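Local coordinates for putative uncharacterized protein smu.1377c (Streptococcus mutans, PDB 3L7V) that is of unknown function but, as a YrdC-like protein, may act in tRNA modification and possibly bind double-stranded RNA, at residues R233-K245 against P262-I276. Residues are numbered along the deposited sequence; the frame is centred on the assembly and turned at random.
Sequences RYEQGVMVSMVDK and PCPVVIRKGLDIDKI. With SO4 (sulfate ion), chain G; SO4 (sulfate ion), chain B.
Arg268 reaches across to Gln236, Gly237 and Met239. CB of Arg268 lies 4.1 Å from CB of Met239; CG of Arg268 is 3.3 Å from O1 of the chain G sulfate, which also accepts from Lys269 N; CD runs beside the Gln236 amide. The bend about CG-CD (chi3 76°) brings the NE/NH2 edge of the guanidinium up to Gly237, where NE and NH2 of Arg268 both bond side-on to Gly237 O, each at 3.1 Å and in the guanidinium plane, which fixes the rotation of the group. The Gln236 amide stacks on one guanidinium face, the planes 9° apart, and SE of Met239 lies over the opposite face. At the edge, Arg268 NH1 donates to O2 of the chain B sulfate at 3.0 Å; both ions probably come from the crystallisation liquor. Strands 239-241 and 265-268 run antiparallel within the large mixed sheet of this YrdC-like protein, between strands 127-132 and 288-289. A classic beta bulge sets Ile267 and Arg268 both against Met239, whose O accepts from Ile267 N while its own N donates to Arg268 O. CD1 of Ile267 presses on CB of Met239 at a tight 3.3 Å. Beyond the bulge, Ser241 and Val265 exchange two backbone bonds. Toward helix 273-283, CG2 of Val238 meets CD1 of Ile273 (3.7 Å) and CD1 of Ile276. Leu271 N bonds to Gln236 O, and the Tyr234 ring lies with one face over the Gly270-Leu271 peptide.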
loop_
_atom_site.group_PDB
_atom_site.type_symbol
_atom_site.label_atom_id
_atom_site.label_comp_id
_atom_site.label_asym_id
_atom_site.label_seq_id
_atom_site.Cartn_x
_atom_site.Cartn_y
_atom_site.Cartn_z
ATOM N N ARG A 233 -19.992 4.837 -0.198
ATOM C CA ARG A 233 -18.685 4.725 0.450
ATOM C C ARG A 233 -17.578 4.504 -0.581
ATOM O O ARG A 233 -17.794 3.839 -1.593
ATOM C CB ARG A 233 -18.673 3.549 1.433
ATOM C CG ARG A 233 -18.929 2.201 0.760
ATOM C CD ARG A 233 -19.022 1.051 1.767
ATOM N NE ARG A 233 -17.738 0.779 2.415
ATOM C CZ ARG A 233 -16.769 0.052 1.873
ATOM N NH1 ARG A 233 -16.936 -0.480 0.671
ATOM N NH2 ARG A 233 -15.626 -0.141 2.526
ATOM N N TYR A 234 -16.390 5.050 -0.310
ATOM C CA TYR A 234 -15.181 4.722 -1.072
ATOM C C TYR A 234 -14.714 3.268 -0.853
ATOM O O TYR A 234 -14.784 2.740 0.258
ATOM C CB TYR A 234 -14.048 5.689 -0.703
ATOM C CG TYR A 234 -14.283 7.105 -1.163
ATOM C CD1 TYR A 234 -14.686 8.093 -0.273
ATOM C CD2 TYR A 234 -14.114 7.457 -2.494
ATOM C CE1 TYR A 234 -14.903 9.400 -0.698
ATOM C CE2 TYR A 234 -14.339 8.760 -2.932
ATOM C CZ TYR A 234 -14.728 9.719 -2.031
ATOM O OH TYR A 234 -14.941 10.996 -2.469
ATOM N N GLU A 235 -14.209 2.633 -1.905
ATOM C CA GLU A 235 -13.765 1.243 -1.810
ATOM C C GLU A 235 -12.244 1.080 -2.012
ATOM O O GLU A 235 -11.712 -0.044 -2.023
ATOM C CB GLU A 235 -14.530 0.373 -2.815
ATOM C CG GLU A 235 -16.048 0.529 -2.776
ATOM C CD GLU A 235 -16.782 -0.599 -3.512
ATOM O OE1 GLU A 235 -17.485 -0.314 -4.505
ATOM O OE2 GLU A 235 -16.653 -1.776 -3.097
ATOM N N GLN A 236 -11.542 2.198 -2.162
ATOM C CA GLN A 236 -10.105 2.164 -2.398
ATOM C C GLN A 236 -9.457 3.462 -1.913
ATOM O O GLN A 236 -10.151 4.441 -1.637
ATOM C CB GLN A 236 -9.850 2.003 -3.895
ATOM C CG GLN A 236 -10.537 3.080 -4.717
ATOM C CD GLN A 236 -10.634 2.744 -6.188
ATOM O OE1 GLN A 236 -10.949 3.608 -7.005
ATOM N NE2 GLN A 236 -10.361 1.487 -6.535
ATOM N N GLY A 237 -8.131 3.468 -1.814
ATOM C CA GLY A 237 -7.409 4.679 -1.462
ATOM C C GLY A 237 -6.900 5.463 -2.666
ATOM O O GLY A 237 -6.864 4.942 -3.791
ATOM N N VAL A 238 -6.512 6.718 -2.417
ATOM C CA VAL A 238 -5.982 7.615 -3.440
ATOM C C VAL A 238 -4.577 7.193 -3.870
ATOM O O VAL A 238 -3.785 6.762 -3.037
ATOM C CB VAL A 238 -5.879 9.068 -2.897
ATOM C CG1 VAL A 238 -5.035 9.932 -3.820
ATOM C CG2 VAL A 238 -7.259 9.672 -2.690
HETATM N N MSE A 239 -4.275 7.308 -5.162
HETATM C CA MSE A 239 -2.898 7.115 -5.662
HETATM C C MSE A 239 -2.354 8.365 -6.362
HETATM O O MSE A 239 -3.046 8.956 -7.192
HETATM C CB MSE A 239 -2.809 5.908 -6.612
HETATM C CG MSE A 239 -2.554 4.568 -5.901
HETATM SE SE MSE A 239 -2.219 3.009 -7.079
HETATM C CE MSE A 239 -0.946 3.790 -8.301
ATOM N N VAL A 240 -1.120 8.760 -6.032
ATOM C CA VAL A 240 -0.476 9.932 -6.670
ATOM C C VAL A 240 0.851 9.555 -7.333
ATOM O O VAL A 240 1.742 9.026 -6.671
ATOM C CB VAL A 240 -0.200 11.076 -5.651
ATOM C CG1 VAL A 240 0.501 12.256 -6.327
ATOM C CG2 VAL A 240 -1.483 11.553 -5.012
ATOM N N SER A 241 0.991 9.818 -8.632
ATOM C CA SER A 241 2.259 9.559 -9.315
ATOM C C SER A 241 3.282 10.682 -9.087
ATOM O O SER A 241 2.996 11.853 -9.348
ATOM C CB SER A 241 2.038 9.373 -10.816
ATOM O OG SER A 241 3.273 9.073 -11.451
HETATM N N MSE A 242 4.474 10.309 -8.625
HETATM C CA MSE A 242 5.546 11.249 -8.305
HETATM C C MSE A 242 6.771 11.052 -9.216
HETATM O O MSE A 242 7.908 11.374 -8.847
HETATM C CB MSE A 242 5.946 11.105 -6.823
HETATM C CG MSE A 242 4.851 11.565 -5.813
HETATM SE SE MSE A 242 4.572 13.518 -5.886
HETATM C CE MSE A 242 3.434 13.730 -4.294
ATOM N N VAL A 243 6.518 10.580 -10.430
ATOM C CA VAL A 243 7.560 10.112 -11.328
ATOM C C VAL A 243 7.163 10.582 -12.725
ATOM O O VAL A 243 5.983 10.775 -12.979
ATOM C CB VAL A 243 7.600 8.533 -11.264
ATOM C CG1 VAL A 243 6.929 7.891 -12.483
ATOM C CG2 VAL A 243 8.993 8.008 -11.060
ATOM N N ASP A 244 8.113 10.791 -13.639
ATOM C CA ASP A 244 7.709 11.075 -15.021
ATOM C C ASP A 244 7.473 9.775 -15.810
ATOM O O ASP A 244 7.498 8.682 -15.241
ATOM C CB ASP A 244 8.703 11.990 -15.739
ATOM C CG ASP A 244 10.053 11.340 -15.938
ATOM O OD1 ASP A 244 11.068 12.060 -15.845
ATOM O OD2 ASP A 244 10.109 10.111 -16.168
ATOM N N LYS A 245 7.251 9.891 -17.116
ATOM C CA LYS A 245 6.827 8.735 -17.904
ATOM C C LYS A 245 7.902 7.656 -18.036
ATOM O O LYS A 245 7.596 6.508 -18.365
ATOM C CB LYS A 245 6.295 9.160 -19.281
ATOM C CG LYS A 245 7.327 9.797 -20.197
ATOM N N PRO A 262 7.953 18.229 -15.428
ATOM C CA PRO A 262 6.874 17.343 -14.960
ATOM C C PRO A 262 6.461 17.614 -13.511
ATOM O O PRO A 262 7.225 18.233 -12.765
ATOM C CB PRO A 262 7.496 15.936 -15.062
ATOM C CG PRO A 262 8.725 16.087 -15.907
ATOM C CD PRO A 262 9.202 17.484 -15.661
ATOM N N CYS A 263 5.281 17.135 -13.118
ATOM C CA CYS A 263 4.706 17.456 -11.808
ATOM C C CYS A 263 3.873 16.302 -11.233
ATOM O O CYS A 263 3.578 15.339 -11.940
ATOM C CB CYS A 263 3.853 18.726 -11.928
ATOM S SG CYS A 263 2.447 18.590 -13.056
ATOM N N PRO A 264 3.489 16.390 -9.939
ATOM C CA PRO A 264 2.674 15.324 -9.325
ATOM C C PRO A 264 1.364 15.102 -10.087
ATOM O O PRO A 264 0.820 16.090 -10.578
ATOM C CB PRO A 264 2.347 15.876 -7.935
ATOM C CG PRO A 264 3.415 16.928 -7.660
ATOM C CD PRO A 264 3.856 17.458 -8.989
ATOM N N VAL A 265 0.862 13.860 -10.170
ATOM C CA VAL A 265 -0.417 13.586 -10.853
ATOM C C VAL A 265 -1.352 12.640 -10.073
ATOM O O VAL A 265 -0.988 11.504 -9.785
ATOM C CB VAL A 265 -0.188 12.958 -12.243
ATOM C CG1 VAL A 265 -1.538 12.634 -12.916
ATOM C CG2 VAL A 265 0.686 13.860 -13.138
ATOM N N VAL A 266 -2.564 13.086 -9.751
ATOM C CA VAL A 266 -3.518 12.194 -9.102
ATOM C C VAL A 266 -4.090 11.217 -10.142
ATOM O O VAL A 266 -4.758 11.644 -11.078
ATOM C CB VAL A 266 -4.660 12.979 -8.397
ATOM C CG1 VAL A 266 -5.744 12.020 -7.834
ATOM C CG2 VAL A 266 -4.102 13.897 -7.304
ATOM N N ILE A 267 -3.818 9.914 -9.983
ATOM C CA ILE A 267 -4.273 8.911 -10.962
ATOM C C ILE A 267 -5.449 8.009 -10.516
ATOM O O ILE A 267 -6.070 7.327 -11.342
ATOM C CB ILE A 267 -3.084 8.071 -11.575
ATOM C CG1 ILE A 267 -2.200 7.440 -10.496
ATOM C CG2 ILE A 267 -2.210 8.938 -12.487
ATOM C CD1 ILE A 267 -2.775 6.221 -9.892
ATOM N N ARG A 268 -5.778 8.022 -9.227
ATOM C CA ARG A 268 -6.944 7.273 -8.751
ATOM C C ARG A 268 -7.633 8.011 -7.613
ATOM O O ARG A 268 -6.990 8.421 -6.653
ATOM C CB ARG A 268 -6.547 5.851 -8.309
ATOM C CG ARG A 268 -7.699 4.861 -8.147
ATOM C CD ARG A 268 -7.201 3.424 -7.826
ATOM N NE ARG A 268 -6.761 3.260 -6.437
ATOM C CZ ARG A 268 -6.316 2.118 -5.909
ATOM N NH1 ARG A 268 -6.249 1.015 -6.643
ATOM N NH2 ARG A 268 -5.933 2.073 -4.639
ATOM N N LYS A 269 -8.947 8.164 -7.740
ATOM C CA LYS A 269 -9.806 8.811 -6.743
ATOM C C LYS A 269 -10.074 7.853 -5.564
ATOM O O LYS A 269 -10.073 6.640 -5.743
ATOM C CB LYS A 269 -11.118 9.223 -7.445
ATOM C CG LYS A 269 -12.023 10.177 -6.709
ATOM C CD LYS A 269 -13.208 10.574 -7.593
ATOM C CE LYS A 269 -14.196 11.467 -6.840
ATOM N NZ LYS A 269 -15.262 12.037 -7.722
ATOM N N GLY A 270 -10.292 8.376 -4.361
ATOM C CA GLY A 270 -10.523 7.503 -3.218
ATOM C C GLY A 270 -10.745 8.172 -1.867
ATOM O O GLY A 270 -10.995 9.382 -1.791
ATOM N N LEU A 271 -10.665 7.374 -0.797
ATOM C CA LEU A 271 -10.894 7.859 0.568
ATOM C C LEU A 271 -10.155 9.192 0.856
ATOM O O LEU A 271 -8.951 9.310 0.613
ATOM C CB LEU A 271 -10.467 6.791 1.592
ATOM C CG LEU A 271 -10.861 7.050 3.055
ATOM C CD1 LEU A 271 -12.373 6.966 3.257
ATOM C CD2 LEU A 271 -10.148 6.116 4.030
ATOM N N ASP A 272 -10.886 10.177 1.372
ATOM C CA ASP A 272 -10.331 11.485 1.770
ATOM C C ASP A 272 -9.683 12.308 0.656
ATOM O O ASP A 272 -8.776 13.095 0.921
ATOM C CB ASP A 272 -9.323 11.339 2.921
ATOM C CG ASP A 272 -9.992 11.163 4.273
ATOM O OD1 ASP A 272 -11.169 11.551 4.428
ATOM O OD2 ASP A 272 -9.330 10.637 5.191
ATOM N N ILE A 273 -10.144 12.142 -0.577
ATOM C CA ILE A 273 -9.555 12.875 -1.698
ATOM C C ILE A 273 -9.600 14.405 -1.467
ATOM O O ILE A 273 -8.695 15.128 -1.886
ATOM C CB ILE A 273 -10.203 12.475 -3.066
ATOM C CG1 ILE A 273 -9.532 13.210 -4.233
ATOM C CG2 ILE A 273 -11.720 12.697 -3.050
ATOM C CD1 ILE A 273 -8.039 12.893 -4.385
ATOM N N ASP A 274 -10.642 14.887 -0.792
ATOM C CA ASP A 274 -10.760 16.321 -0.510
ATOM C C ASP A 274 -9.609 16.880 0.365
ATOM O O ASP A 274 -9.081 17.963 0.091
ATOM C CB ASP A 274 -12.133 16.646 0.111
ATOM C CG ASP A 274 -12.334 15.996 1.484
ATOM O OD1 ASP A 274 -12.901 16.651 2.377
ATOM O OD2 ASP A 274 -11.915 14.837 1.683
ATOM N N LYS A 275 -9.217 16.156 1.410
ATOM C CA LYS A 275 -8.096 16.597 2.253
ATOM C C LYS A 275 -6.754 16.508 1.529
ATOM O O LYS A 275 -5.863 17.326 1.744
ATOM C CB LYS A 275 -8.026 15.802 3.554
ATOM C CG LYS A 275 -9.191 16.058 4.519
ATOM C CD LYS A 275 -9.210 15.007 5.627
ATOM C CE LYS A 275 -10.381 15.224 6.579
ATOM N NZ LYS A 275 -10.439 14.169 7.627
ATOM N N ILE A 276 -6.612 15.511 0.669
ATOM C CA ILE A 276 -5.365 15.317 -0.067
ATOM C C ILE A 276 -5.088 16.381 -1.145
ATOM O O ILE A 276 -3.942 16.775 -1.356
ATOM C CB ILE A 276 -5.285 13.863 -0.613
ATOM C CG1 ILE A 276 -5.210 12.901 0.587
ATOM C CG2 ILE A 276 -4.092 13.690 -1.535
ATOM C CD1 ILE A 276 -5.459 11.445 0.285
HETATM S S SO4 G . -10.875 5.771 -10.635
HETATM O O1 SO4 G . -9.640 6.448 -10.253
HETATM O O2 SO4 G . -11.430 6.427 -11.812
HETATM O O3 SO4 G . -10.595 4.372 -10.947
HETATM O O4 SO4 G . -11.830 5.845 -9.532
HETATM S S SO4 B . -4.748 -2.751 -5.396
HETATM O O1 SO4 B . -3.413 -2.603 -5.981
HETATM O O2 SO4 B . -5.705 -1.926 -6.124
HETATM O O3 SO4 B . -5.167 -4.152 -5.491
HETATM O O4 SO4 B . -4.732 -2.297 -4.004
HETATM O O HOH W 1 -6.764 7.475 0.305
HETATM O O HOH W 2 4.616 13.573 -13.999
#